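Local coordinates for protein probable thiol peroxidase (Chromobacterium violaceum, PDB 3KEB) that probably reduces peroxides as a thiol peroxidase of the redoxin family, built on a thioredoxin-like fold, at residues F6-G11 against A156-F161; E13-I18 against I127-L132; L52-L57 against P138-A143; D20-G25 against K121-L126; V149-R154 against D165-L170. All blocks are in the same frame, centred on the assembly; numbering follows the deposited sequence. Where two conformers were deposited one is given.

Interaction 1: residues F6-G11 against A156-F161; sequences FWVQYG and ANTRDF
Gln9 and Asn157 are bridged through their backbones. Gln9 N gives a bond of 2.8 Å to Ala156 O, and Gln9 O takes Thr158 N at 3.0 Å. The two bonds form a single beta bridge between strand 7-10, half of an N-terminal beta hairpin with strand 13-16, and the loop that leads from strand 149-154 to helix 164-177. Beside them Gln9 CB lies 3.7 Å from Asn157 ND2. Asn157 turns its amide oxygen back on its own chain: Asn157 OD1 accepts Arg159 N at 2.9 Å in an Asx turn, inside a type I turn from Asn157 to Asp160. The same OD1 receives a proton from a water that lies 2.8 Å from the donor Gly11 N and 2.9 Å from Thr158 OG1. Thr158 OG1 also bonds His64 ND1 and sits at the edge of the Tyr10 ring, in plane, 3.6 Å from Tyr10 CD1. Gln9 NE2, meanwhile, reaches forward to Gly11 O at 2.9 Å.

Interaction 2: residues E13-I18 against I127-L132; sequences EMLPVI and ITEYPL
Leu15 drives its isobutyl group into the loop 127-132, meeting Ile127, Glu129, Tyr130, Pro131 and Leu132, and more of its surface is buried here than of any other residue in the pair of segments. It belongs to strand 13-16, the second strand of the N-terminal beta hairpin, and the partner is the irregular loop between helix 119-122 and strand 139-143, with a cis peptide bond before Pro131. The two methyls divide the work. Leu15 CD1 meets Leu132 CB at 3.7 Å and Pro131 CD at 3.9 Å, and the Leu15 side chain crosses both at about a right angle, while Leu15 CD2 presses on Tyr130 O, 3.3 Å away. Ile127 comes next in buried surface, its CG2 against Leu15 CD1 and Ile127 CG1 4.2 Å from Val17 CG2. Glu129 and Pro16 follow as a pair. The acid chain, extended beyond CG, crosses the proline ring at about a right angle and lays its carboxylate against CG and CD. Tyr130, Pro131 and Leu132 also pack on Lys38 of the second subunit, whose His39 ring meets that of Tyr130, so this loop takes part in the dimer contact. One water bridges the segments, giving a proton to Pro16 O and accepting Thr128 N, at 2.8 Å from each.

Interaction 3: residues L52-L57 against P138-A143; sequences LIVTLL and PAIILA
Leu52 and Ile140 meet at the apolar centre, where Leu52 CD1 lies 3.6 Å from Ile140 CG1 and the two side chains pass each other at a slant. Leu52 CD1 also touches Leu142 CB at 3.9 Å. Val54 CG2 comes to the same Ile140 CG1, also at 3.9 Å. Thr73 of helix 67-77 packs on both Leu52 and Val54 on this face. Through the sheet, on the face of Ile53, Thr55, Ala139 and Ile141, the beta carbons of Ile53 and Ile141 stand 4.3 Å apart. Further along, Leu57 CD2 touches the Pro138 ring at CD. These residues belong to two neighbouring antiparallel strands at the heart of the mixed central sheet of the thioredoxin-like fold, with strand 84-89 running beside 51-55 and strand 149-154 beside 139-143. The backbones join in two hydrogen-bonded pairs. Ile53 and Ile141 exchange N-H and O in both directions at 2.8 Å; Thr55 and Ala139 do the same less evenly, Thr55 N to Ala139 O at 3.0 Å and Ala139 N to Thr55 O at 3.3 Å. At the polar edge the Thr55 hydroxyl, set between its own backbone N and carbonyl carbon (chi1 53°), hydrogen-bonds Ser137 O, just before the second strand.

Interaction 4: residues D20-G25 against K121-L126; sequences DFPRKG and KRYGVL
Phe21 presents the edge of its ring to the backbone oxygen of Tyr123, which lies near the ring plane 3.2 Å from Phe21 CD1. Pro22 CD lies 3.5 Å from Tyr123 O, and the CA-H of Phe21 points at it too (161° at the hydrogen), so three C-H groups crowd round one carbonyl. Beyond it Pro22 CG rests on Tyr123 CD2 at 4.1 Å, the two side chains crossing at about a right angle, and Phe21 CD1 reaches Val125 CG1. Gly124, with positive phi, is the C-prime residue of the Schellman motif that ends helix 119-122. It has no side chain, and Gly124 CA lies 3.8 Å from Phe21 N. The Asp20 end is looser and solvent-facing: a water accepts Asp20 N at 2.8 Å and gives a proton to Lys121 O at 2.7 Å. Between these two segments, then, the packed side is made of C-H groups on a carbonyl plus apolar carbons, and the polar link runs through a water.

Interaction 5: residues V149-R154 against D165-L170; sequences VHYSER and DAIEKL
Tyr151 lays its ring against helix 164-177, with Ile167 CG1 over one face in a CH-pi contact, 3.8 Å from the Tyr151 ring centroid and offset toward the CD2 and CE2 rim. This is helix-on-sheet packing at the outermost strand 149-154 of the central sheet, the helix segment running nearly antiparallel to strand 151-154 (174°) with the axes 9.7 Å apart. Ala166 CB touches Tyr151 CE1 at 4.0 Å, and Leu170 CD1 reaches Tyr151 CB at 3.7 Å, the leucine side chain crossing the tyrosine at about a right angle. A chi1 of 178° puts Tyr151 CG anti to the backbone N. Behind the first shell, a classic beta bulge turns both His150 and Tyr151 to Leu142 of the neighbouring strand. Ile167 in turn packs on Ile140 of strand 139-143 and on Phe76 of helix 67-77. Glu153 OE1, in plane at the edge of the tyrosine ring, accepts Asp163 N just ahead of the helix segment. Beside the bulge, Leu170 CD1 comes to 3.6 Å from His150 O.

In the fold
Interaction 3 lies about 2 Å from the centre of the chain, in the middle of the seven-stranded mixed sheet; the others lie farther out, interactions 1 and 2 on the same side. Interaction 5 shares that sheet, since strands 139-143 and 149-154 are neighbours, and its centre is about 11 Å away; interaction 4 is about 10 Å away, its Phe21 packing on Ala139. Interactions 1 and 2, centres about 10 Å apart, each contain one strand of the N-terminal hairpin (7-10 and 13-16). Along the chain, interactions 2, 3 and 4 are nested inside interaction 1, and 4 inside 2; interaction 3 crosses 2 and 4, and interaction 5 crosses 1. The N-terminal hairpin is therefore tied to late parts of the redoxin chain.

Interaction 1: residues F6-G11 against A156-F161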
# COMPACT_ATOMS: atom_id res chain seq x y z
N PHE A 6 19.58 -4.91 13.27
CA PHE A 6 19.82 -3.82 12.32
C PHE A 6 18.95 -2.58 12.61
O PHE A 6 17.85 -2.73 13.07
CB PHE A 6 19.54 -4.34 10.93
CG PHE A 6 20.09 -3.45 9.86
CD1 PHE A 6 21.41 -3.55 9.45
CD2 PHE A 6 19.31 -2.45 9.33
CE1 PHE A 6 21.91 -2.68 8.46
CE2 PHE A 6 19.83 -1.57 8.41
CZ PHE A 6 21.12 -1.71 7.98
N TRP A 7 19.44 -1.36 12.25
CA TRP A 7 18.70 -0.12 12.45
C TRP A 7 18.81 0.74 11.22
O TRP A 7 19.87 0.80 10.59
CB TRP A 7 19.26 0.72 13.62
CG TRP A 7 19.25 0.06 14.92
CD1 TRP A 7 20.15 -0.88 15.37
CD2 TRP A 7 18.32 0.26 15.98
NE1 TRP A 7 19.82 -1.28 16.61
CE2 TRP A 7 18.70 -0.61 17.03
CE3 TRP A 7 17.20 1.09 16.16
CZ2 TRP A 7 18.00 -0.68 18.26
CZ3 TRP A 7 16.50 1.03 17.39
CH2 TRP A 7 16.91 0.15 18.42
N VAL A 8 17.71 1.44 10.93
CA VAL A 8 17.69 2.40 9.86
C VAL A 8 17.32 3.75 10.45
O VAL A 8 16.41 3.86 11.29
CB VAL A 8 16.70 1.98 8.68
CG1 VAL A 8 15.24 1.91 9.17
CG2 VAL A 8 16.92 2.89 7.45
N GLN A 9 18.05 4.76 10.02
CA GLN A 9 17.81 6.13 10.42
C GLN A 9 16.91 6.82 9.40
O GLN A 9 17.20 6.81 8.20
CB GLN A 9 19.14 6.88 10.52
CG GLN A 9 19.06 8.27 11.19
CD GLN A 9 18.99 8.25 12.75
OE1 GLN A 9 19.54 7.34 13.42
NE2 GLN A 9 18.32 9.28 13.33
N TYR A 10 15.83 7.42 9.92
CA TYR A 10 14.84 8.12 9.11
C TYR A 10 14.66 9.46 9.78
O TYR A 10 14.02 9.56 10.80
CB TYR A 10 13.52 7.30 9.04
CG TYR A 10 12.36 8.03 8.42
CD1 TYR A 10 12.41 8.45 7.11
CD2 TYR A 10 11.18 8.24 9.13
CE1 TYR A 10 11.34 9.12 6.53
CE2 TYR A 10 10.08 8.89 8.54
CZ TYR A 10 10.17 9.31 7.25
OH TYR A 10 9.11 9.94 6.64
N GLY A 11 15.27 10.50 9.22
CA GLY A 11 15.31 11.80 9.92
C GLY A 11 15.99 11.66 11.25
O GLY A 11 17.11 11.08 11.34
N ALA A 156 21.50 1.98 5.99
CA ALA A 156 21.46 2.42 7.38
C ALA A 156 20.77 3.78 7.59
O ALA A 156 20.48 4.13 8.73
CB ALA A 156 22.88 2.41 8.02
N ASN A 157 20.53 4.51 6.51
CA ASN A 157 19.89 5.83 6.54
C ASN A 157 19.09 5.96 5.25
O ASN A 157 19.61 5.61 4.20
CB ASN A 157 20.91 6.97 6.62
CG ASN A 157 20.26 8.33 6.84
OD1 ASN A 157 19.47 8.78 6.02
ND2 ASN A 157 20.62 9.01 7.93
N THR A 158 17.86 6.48 5.33
CA THR A 158 16.94 6.52 4.22
C THR A 158 17.34 7.46 3.12
O THR A 158 16.81 7.29 1.99
CB THR A 158 15.51 6.88 4.70
OG1 THR A 158 15.53 8.11 5.38
CG2 THR A 158 14.92 5.79 5.63
N ARG A 159 18.22 8.42 3.43
CA ARG A 159 18.69 9.39 2.42
C ARG A 159 19.86 8.87 1.63
O ARG A 159 20.21 9.46 0.59
CB ARG A 159 19.06 10.69 3.07
CG ARG A 159 17.91 11.36 3.75
CD ARG A 159 18.42 12.66 4.41
NE ARG A 159 17.30 13.49 4.82
CZ ARG A 159 17.02 13.81 6.08
NH1 ARG A 159 17.75 13.38 7.08
NH2 ARG A 159 15.96 14.57 6.32
N ASP A 160 20.43 7.74 2.07
CA ASP A 160 21.62 7.22 1.44
C ASP A 160 21.29 6.56 0.11
O ASP A 160 20.17 6.11 -0.14
CB ASP A 160 22.32 6.18 2.31
CG ASP A 160 22.94 6.75 3.60
OD1 ASP A 160 23.04 7.97 3.78
OD2 ASP A 160 23.35 5.90 4.45
N PHE A 161 22.33 6.36 -0.70
CA PHE A 161 22.27 5.48 -1.86
C PHE A 161 22.98 4.17 -1.60
O PHE A 161 23.90 4.06 -0.78
CB PHE A 161 22.83 6.15 -3.14
CG PHE A 161 22.16 7.43 -3.56
CD1 PHE A 161 20.82 7.66 -3.34
CD2 PHE A 161 22.90 8.44 -4.16
CE1 PHE A 161 20.23 8.85 -3.70
CE2 PHE A 161 22.31 9.62 -4.54
CZ PHE A 161 20.96 9.82 -4.30
O HOH W 1 16.99 10.00 7.07

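Interaction 2: residues E13-I18 against I127-L132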
# COMPACT_ATOMS: atom_id res chain seq x y z
N GLU A 13 14.77 9.73 13.66
CA GLU A 13 14.35 8.47 14.33
C GLU A 13 15.30 7.33 13.89
O GLU A 13 15.72 7.30 12.74
CB GLU A 13 12.95 8.13 13.89
CG GLU A 13 11.84 9.18 14.19
CD GLU A 13 11.34 9.08 15.59
OE1 GLU A 13 11.86 8.24 16.35
OE2 GLU A 13 10.43 9.86 15.96
N MSE A 14 15.63 6.42 14.81
CA MSE A 14 16.41 5.23 14.53
C MSE A 14 15.51 4.04 14.87
O MSE A 14 15.07 3.89 16.01
CB MSE A 14 17.63 5.24 15.46
CG MSE A 14 18.74 4.48 14.99
SE MSE A 14 20.26 4.83 16.22
CE MSE A 14 19.44 5.05 17.92
N LEU A 15 15.23 3.24 13.86
CA LEU A 15 14.18 2.23 13.90
C LEU A 15 14.74 0.84 13.67
O LEU A 15 15.56 0.63 12.75
CB LEU A 15 13.14 2.54 12.83
CG LEU A 15 12.55 3.96 12.86
CD1 LEU A 15 11.61 4.17 11.64
CD2 LEU A 15 11.90 4.33 14.25
N PRO A 16 14.31 -0.12 14.48
CA PRO A 16 14.75 -1.50 14.16
C PRO A 16 14.23 -2.03 12.87
O PRO A 16 13.12 -1.63 12.42
CB PRO A 16 14.22 -2.34 15.33
CG PRO A 16 13.61 -1.33 16.36
CD PRO A 16 13.33 -0.08 15.58
N VAL A 17 15.03 -2.88 12.23
CA VAL A 17 14.64 -3.62 11.05
C VAL A 17 14.78 -5.08 11.43
O VAL A 17 15.81 -5.49 11.95
CB VAL A 17 15.52 -3.26 9.86
CG1 VAL A 17 15.08 -4.01 8.56
CG2 VAL A 17 15.50 -1.70 9.66
N ILE A 18 13.73 -5.84 11.13
CA ILE A 18 13.52 -7.15 11.66
C ILE A 18 13.53 -8.23 10.58
O ILE A 18 13.02 -8.02 9.49
CB ILE A 18 12.13 -7.21 12.38
CG1 ILE A 18 12.04 -6.16 13.50
CG2 ILE A 18 11.95 -8.60 12.94
CD1 ILE A 18 13.12 -6.32 14.50
N ILE A 127 9.89 -3.21 9.31
CA ILE A 127 9.88 -2.10 10.29
C ILE A 127 8.51 -2.16 11.01
O ILE A 127 7.46 -2.25 10.36
CB ILE A 127 10.10 -0.72 9.60
CG1 ILE A 127 11.46 -0.65 8.87
CG2 ILE A 127 10.05 0.44 10.63
CD1 ILE A 127 11.63 0.48 7.92
N THR A 128 8.52 -2.20 12.35
CA THR A 128 7.26 -2.13 13.09
C THR A 128 7.07 -0.85 13.92
O THR A 128 6.00 -0.72 14.55
CB THR A 128 7.13 -3.31 14.06
OG1 THR A 128 8.25 -3.27 14.96
CG2 THR A 128 7.08 -4.67 13.31
N GLU A 129 8.06 0.05 14.01
CA GLU A 129 7.91 1.26 14.84
C GLU A 129 7.57 2.51 14.07
O GLU A 129 8.05 2.70 12.98
CB GLU A 129 9.20 1.56 15.61
CG GLU A 129 9.60 0.47 16.50
CD GLU A 129 10.64 0.89 17.52
OE1 GLU A 129 10.93 2.10 17.65
OE2 GLU A 129 11.16 -0.03 18.21
N TYR A 130 6.79 3.38 14.71
CA TYR A 130 6.50 4.73 14.23
C TYR A 130 7.80 5.42 13.88
O TYR A 130 8.76 5.31 14.69
CB TYR A 130 5.78 5.57 15.36
CG TYR A 130 5.71 7.05 15.05
CD1 TYR A 130 4.76 7.55 14.17
CD2 TYR A 130 6.60 7.96 15.64
CE1 TYR A 130 4.72 8.90 13.84
CE2 TYR A 130 6.54 9.33 15.34
CZ TYR A 130 5.59 9.79 14.44
OH TYR A 130 5.50 11.13 14.09
N PRO A 131 7.85 6.16 12.78
CA PRO A 131 6.78 6.41 11.82
C PRO A 131 6.78 5.51 10.57
O PRO A 131 6.03 5.76 9.64
CB PRO A 131 7.06 7.84 11.36
CG PRO A 131 8.48 8.05 11.64
CD PRO A 131 9.02 6.97 12.45
N LEU A 132 7.67 4.54 10.51
CA LEU A 132 7.78 3.68 9.32
C LEU A 132 7.16 2.29 9.53
O LEU A 132 7.38 1.39 8.72
CB LEU A 132 9.23 3.59 8.84
CG LEU A 132 9.80 4.90 8.26
CD1 LEU A 132 11.21 4.68 7.77
CD2 LEU A 132 8.88 5.52 7.14
O HOH W 2 13.32 3.55 17.79
O HOH W 3 10.72 -1.52 13.88

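Interaction 3: residues L52-L57 against P138-A143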
# COMPACT_ATOMS: atom_id res chain seq x y z
N LEU A 52 18.18 -7.62 -9.92
CA LEU A 52 18.55 -6.64 -8.91
C LEU A 52 17.22 -6.31 -8.20
O LEU A 52 16.33 -5.68 -8.78
CB LEU A 52 19.15 -5.39 -9.58
CG LEU A 52 19.89 -4.47 -8.63
CD1 LEU A 52 21.10 -5.16 -7.84
CD2 LEU A 52 20.44 -3.25 -9.39
N ILE A 53 17.06 -6.86 -7.01
CA ILE A 53 15.86 -6.59 -6.18
C ILE A 53 16.12 -5.37 -5.27
O ILE A 53 17.18 -5.25 -4.68
CB ILE A 53 15.48 -7.81 -5.36
CG1 ILE A 53 15.09 -8.98 -6.28
CG2 ILE A 53 14.35 -7.50 -4.34
CD1 ILE A 53 14.89 -10.20 -5.58
N VAL A 54 15.19 -4.44 -5.25
CA VAL A 54 15.30 -3.28 -4.43
C VAL A 54 14.00 -3.09 -3.71
O VAL A 54 12.94 -3.08 -4.36
CB VAL A 54 15.58 -1.99 -5.29
CG1 VAL A 54 15.51 -0.77 -4.47
CG2 VAL A 54 17.01 -2.05 -5.94
N THR A 55 14.09 -2.93 -2.40
CA THR A 55 12.96 -2.50 -1.60
C THR A 55 13.13 -1.00 -1.37
O THR A 55 14.24 -0.50 -1.13
CB THR A 55 12.90 -3.25 -0.27
OG1 THR A 55 14.19 -3.13 0.41
CG2 THR A 55 12.52 -4.70 -0.52
N LEU A 56 12.05 -0.27 -1.59
CA LEU A 56 11.98 1.18 -1.32
C LEU A 56 10.91 1.37 -0.28
O LEU A 56 10.13 0.40 0.06
CB LEU A 56 11.63 1.98 -2.60
CG LEU A 56 12.44 1.80 -3.90
CD1 LEU A 56 11.74 2.43 -5.10
CD2 LEU A 56 13.82 2.36 -3.72
N LEU A 57 10.96 2.51 0.42
CA LEU A 57 9.86 2.84 1.33
C LEU A 57 8.58 2.94 0.56
O LEU A 57 7.51 2.29 0.81
CB LEU A 57 10.13 4.10 2.15
CG LEU A 57 11.26 4.05 3.15
CD1 LEU A 57 11.46 5.44 3.83
CD2 LEU A 57 10.91 2.90 4.24
N PRO A 138 14.65 0.03 3.16
CA PRO A 138 15.31 0.03 1.86
C PRO A 138 16.57 -0.88 1.80
O PRO A 138 17.39 -0.90 2.72
CB PRO A 138 15.68 1.50 1.65
CG PRO A 138 15.72 2.04 3.00
CD PRO A 138 14.57 1.40 3.69
N ALA A 139 16.64 -1.69 0.74
CA ALA A 139 17.66 -2.73 0.58
C ALA A 139 17.85 -3.08 -0.89
O ALA A 139 17.04 -2.71 -1.78
CB ALA A 139 17.32 -3.98 1.43
N ILE A 140 19.00 -3.65 -1.17
CA ILE A 140 19.30 -4.05 -2.53
C ILE A 140 19.89 -5.40 -2.49
O ILE A 140 20.68 -5.69 -1.60
CB ILE A 140 20.26 -3.06 -3.26
CG1 ILE A 140 20.44 -3.47 -4.72
CG2 ILE A 140 21.66 -2.92 -2.57
CD1 ILE A 140 21.01 -2.25 -5.60
N ILE A 141 19.50 -6.22 -3.46
CA ILE A 141 20.04 -7.59 -3.56
C ILE A 141 20.27 -7.96 -5.00
O ILE A 141 19.36 -7.92 -5.82
CB ILE A 141 19.04 -8.63 -3.02
CG1 ILE A 141 18.65 -8.33 -1.58
CG2 ILE A 141 19.61 -10.09 -3.13
CD1 ILE A 141 17.52 -9.22 -1.05
N LEU A 142 21.52 -8.28 -5.32
CA LEU A 142 21.91 -8.76 -6.63
C LEU A 142 21.92 -10.29 -6.57
O LEU A 142 22.65 -10.90 -5.75
CB LEU A 142 23.31 -8.29 -6.99
CG LEU A 142 23.95 -8.86 -8.24
CD1 LEU A 142 23.21 -8.40 -9.51
CD2 LEU A 142 25.49 -8.53 -8.24
N ALA A 143 21.15 -10.90 -7.48
CA ALA A 143 21.05 -12.39 -7.59
C ALA A 143 21.23 -12.80 -9.03
O ALA A 143 20.85 -12.06 -9.97
CB ALA A 143 19.70 -12.91 -7.06

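Interaction 4: residues D20-G25 against K121-L126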
# COMPACT_ATOMS: atom_id res chain seq x y z
N ASP A 20 15.57 -11.96 8.79
CA ASP A 20 16.85 -12.46 8.29
C ASP A 20 17.05 -11.98 6.85
O ASP A 20 16.45 -12.47 5.91
CB ASP A 20 16.85 -13.98 8.28
CG ASP A 20 16.83 -14.59 9.70
OD1 ASP A 20 17.20 -13.89 10.67
OD2 ASP A 20 16.50 -15.78 9.82
N PHE A 21 17.95 -11.05 6.70
CA PHE A 21 18.20 -10.43 5.40
C PHE A 21 19.09 -11.39 4.62
O PHE A 21 20.06 -11.94 5.20
CB PHE A 21 18.89 -9.09 5.63
CG PHE A 21 19.17 -8.32 4.34
CD1 PHE A 21 18.15 -7.88 3.58
CD2 PHE A 21 20.47 -8.02 3.98
CE1 PHE A 21 18.41 -7.17 2.45
CE2 PHE A 21 20.74 -7.32 2.83
CZ PHE A 21 19.71 -6.90 2.07
N PRO A 22 18.74 -11.69 3.36
CA PRO A 22 19.58 -12.63 2.57
C PRO A 22 21.02 -12.17 2.40
O PRO A 22 21.31 -10.96 2.28
CB PRO A 22 18.88 -12.70 1.22
CG PRO A 22 17.46 -12.35 1.53
CD PRO A 22 17.56 -11.27 2.58
N ARG A 23 21.91 -13.16 2.42
CA ARG A 23 23.35 -12.93 2.34
C ARG A 23 23.95 -13.58 1.12
O ARG A 23 23.35 -14.49 0.53
CB ARG A 23 24.05 -13.50 3.57
CG ARG A 23 23.73 -12.76 4.85
CD ARG A 23 24.65 -13.21 5.99
NE ARG A 23 23.89 -13.42 7.20
CZ ARG A 23 24.32 -14.11 8.25
NH1 ARG A 23 25.54 -14.63 8.25
NH2 ARG A 23 23.54 -14.25 9.31
N LYS A 24 25.15 -13.13 0.76
CA LYS A 24 25.92 -13.71 -0.33
C LYS A 24 25.94 -15.23 -0.18
O LYS A 24 26.26 -15.74 0.90
CB LYS A 24 27.37 -13.16 -0.29
CG LYS A 24 28.27 -13.87 -1.29
CD LYS A 24 29.41 -12.98 -1.89
CE LYS A 24 29.66 -13.36 -3.43
NZ LYS A 24 29.70 -12.24 -4.53
N GLY A 25 25.62 -15.93 -1.27
CA GLY A 25 25.62 -17.37 -1.31
C GLY A 25 24.30 -18.04 -0.98
O GLY A 25 24.13 -19.23 -1.25
N LYS A 121 9.28 -9.93 6.85
CA LYS A 121 10.12 -10.59 7.80
C LYS A 121 11.04 -11.57 7.08
O LYS A 121 12.23 -11.69 7.41
CB LYS A 121 9.28 -11.29 8.85
CG LYS A 121 10.13 -11.88 9.98
CD LYS A 121 9.34 -11.88 11.31
CE LYS A 121 10.22 -12.41 12.44
NZ LYS A 121 9.43 -12.67 13.70
N ARG A 122 10.51 -12.26 6.05
CA ARG A 122 11.23 -13.29 5.33
C ARG A 122 12.45 -12.73 4.59
O ARG A 122 13.37 -13.47 4.32
CB ARG A 122 10.29 -14.05 4.34
CG ARG A 122 9.25 -15.02 5.03
CD ARG A 122 8.15 -15.69 4.08
NE ARG A 122 8.66 -16.24 2.82
CZ ARG A 122 9.40 -17.34 2.69
NH1 ARG A 122 9.74 -18.09 3.75
NH2 ARG A 122 9.80 -17.72 1.49
N TYR A 123 12.41 -11.43 4.22
CA TYR A 123 13.51 -10.75 3.51
C TYR A 123 14.30 -9.81 4.44
O TYR A 123 15.21 -9.13 3.99
CB TYR A 123 13.00 -9.98 2.29
CG TYR A 123 13.07 -10.82 1.02
CD1 TYR A 123 12.23 -11.87 0.82
CD2 TYR A 123 14.04 -10.56 0.04
CE1 TYR A 123 12.30 -12.67 -0.30
CE2 TYR A 123 14.09 -11.34 -1.12
CZ TYR A 123 13.24 -12.40 -1.28
OH TYR A 123 13.30 -13.20 -2.40
N GLY A 124 13.99 -9.84 5.73
CA GLY A 124 14.72 -8.99 6.72
C GLY A 124 14.60 -7.48 6.52
O GLY A 124 15.58 -6.72 6.71
N VAL A 125 13.40 -7.04 6.16
CA VAL A 125 13.17 -5.62 5.86
C VAL A 125 11.96 -5.09 6.60
O VAL A 125 11.43 -4.03 6.25
CB VAL A 125 13.11 -5.36 4.33
CG1 VAL A 125 14.49 -5.60 3.62
CG2 VAL A 125 11.98 -6.14 3.60
N LEU A 126 11.52 -5.82 7.63
CA LEU A 126 10.35 -5.43 8.41
C LEU A 126 10.66 -4.28 9.39
O LEU A 126 11.51 -4.43 10.24
CB LEU A 126 9.80 -6.63 9.20
CG LEU A 126 8.58 -6.39 10.15
CD1 LEU A 126 7.40 -5.86 9.32
CD2 LEU A 126 8.21 -7.63 10.97
O HOH W 4 13.51 -13.77 8.51

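Interaction 5: residues V149-R154 against D165-L170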
# COMPACT_ATOMS: atom_id res chain seq x y z
N VAL A 149 22.32 -15.26 -4.27
CA VAL A 149 22.72 -13.90 -3.92
C VAL A 149 24.23 -13.70 -4.09
O VAL A 149 25.03 -14.49 -3.57
CB VAL A 149 22.28 -13.57 -2.46
CG1 VAL A 149 22.73 -12.15 -2.02
CG2 VAL A 149 20.74 -13.61 -2.35
N HIS A 150 24.61 -12.65 -4.83
CA HIS A 150 26.04 -12.23 -5.00
C HIS A 150 26.44 -10.98 -4.19
O HIS A 150 27.61 -10.79 -3.81
CB HIS A 150 26.35 -11.94 -6.48
CG HIS A 150 26.37 -13.16 -7.33
ND1 HIS A 150 27.50 -13.60 -7.98
CD2 HIS A 150 25.39 -14.04 -7.63
CE1 HIS A 150 27.22 -14.71 -8.65
NE2 HIS A 150 25.95 -15.00 -8.45
N TYR A 151 25.45 -10.16 -3.86
CA TYR A 151 25.64 -8.95 -3.06
C TYR A 151 24.31 -8.59 -2.41
O TYR A 151 23.24 -8.66 -3.07
CB TYR A 151 26.08 -7.78 -4.00
CG TYR A 151 26.24 -6.52 -3.27
CD1 TYR A 151 27.41 -6.23 -2.64
CD2 TYR A 151 25.16 -5.62 -3.13
CE1 TYR A 151 27.57 -5.04 -1.91
CE2 TYR A 151 25.30 -4.42 -2.39
CZ TYR A 151 26.52 -4.14 -1.81
OH TYR A 151 26.73 -3.00 -1.06
N SER A 152 24.35 -8.15 -1.16
CA SER A 152 23.13 -7.61 -0.53
C SER A 152 23.51 -6.48 0.44
O SER A 152 24.55 -6.54 1.09
CB SER A 152 22.29 -8.72 0.17
OG SER A 152 22.96 -9.28 1.30
N GLU A 153 22.67 -5.46 0.57
CA GLU A 153 22.95 -4.36 1.45
C GLU A 153 21.63 -3.76 1.88
O GLU A 153 20.74 -3.50 1.06
CB GLU A 153 23.78 -3.30 0.69
CG GLU A 153 24.06 -2.01 1.45
CD GLU A 153 24.59 -0.88 0.56
OE1 GLU A 153 24.63 -0.99 -0.69
OE2 GLU A 153 25.00 0.12 1.14
N ARG A 154 21.52 -3.47 3.16
CA ARG A 154 20.43 -2.62 3.65
C ARG A 154 20.96 -1.27 3.98
O ARG A 154 22.05 -1.15 4.51
CB ARG A 154 19.86 -3.22 4.92
CG ARG A 154 19.16 -4.41 4.61
CD ARG A 154 18.55 -4.99 5.84
NE ARG A 154 19.55 -5.64 6.71
CZ ARG A 154 19.27 -6.35 7.79
NH1 ARG A 154 18.03 -6.50 8.18
NH2 ARG A 154 20.24 -6.90 8.55
N ASP A 165 29.24 1.30 -6.48
CA ASP A 165 30.63 0.95 -6.81
C ASP A 165 31.00 -0.48 -6.41
O ASP A 165 31.69 -1.19 -7.15
CB ASP A 165 31.61 1.93 -6.19
CG ASP A 165 31.61 3.28 -6.90
OD1 ASP A 165 31.07 3.39 -8.04
OD2 ASP A 165 32.12 4.25 -6.29
N ALA A 166 30.53 -0.92 -5.25
CA ALA A 166 30.78 -2.30 -4.83
C ALA A 166 30.11 -3.35 -5.73
O ALA A 166 30.69 -4.40 -6.06
CB ALA A 166 30.32 -2.49 -3.37
N ILE A 167 28.86 -3.07 -6.11
CA ILE A 167 28.11 -3.94 -7.03
C ILE A 167 28.81 -3.96 -8.41
O ILE A 167 29.03 -5.03 -8.99
CB ILE A 167 26.63 -3.50 -7.15
CG1 ILE A 167 25.96 -3.42 -5.77
CG2 ILE A 167 25.89 -4.42 -8.11
CD1 ILE A 167 24.47 -2.92 -5.76
N GLU A 168 29.16 -2.79 -8.94
CA GLU A 168 29.94 -2.70 -10.21
C GLU A 168 31.19 -3.59 -10.19
O GLU A 168 31.49 -4.31 -11.13
CB GLU A 168 30.36 -1.25 -10.48
CG GLU A 168 31.19 -0.97 -11.76
CD GLU A 168 30.38 -1.02 -13.07
OE1 GLU A 168 29.13 -0.81 -13.09
OE2 GLU A 168 31.03 -1.28 -14.10
N LYS A 169 31.93 -3.57 -9.09
CA LYS A 169 33.18 -4.31 -9.03
C LYS A 169 32.90 -5.82 -9.14
O LYS A 169 33.59 -6.54 -9.87
CB LYS A 169 33.91 -3.93 -7.73
CG LYS A 169 35.26 -4.51 -7.54
CD LYS A 169 35.93 -3.89 -6.28
CE LYS A 169 37.21 -4.65 -5.92
NZ LYS A 169 38.14 -4.63 -7.07
N LEU A 170 31.86 -6.29 -8.46
CA LEU A 170 31.45 -7.70 -8.57
C LEU A 170 30.99 -8.10 -9.96
O LEU A 170 31.36 -9.17 -10.46
CB LEU A 170 30.34 -8.03 -7.57
CG LEU A 170 30.80 -8.08 -6.11
CD1 LEU A 170 29.56 -8.12 -5.21
CD2 LEU A 170 31.77 -9.25 -5.77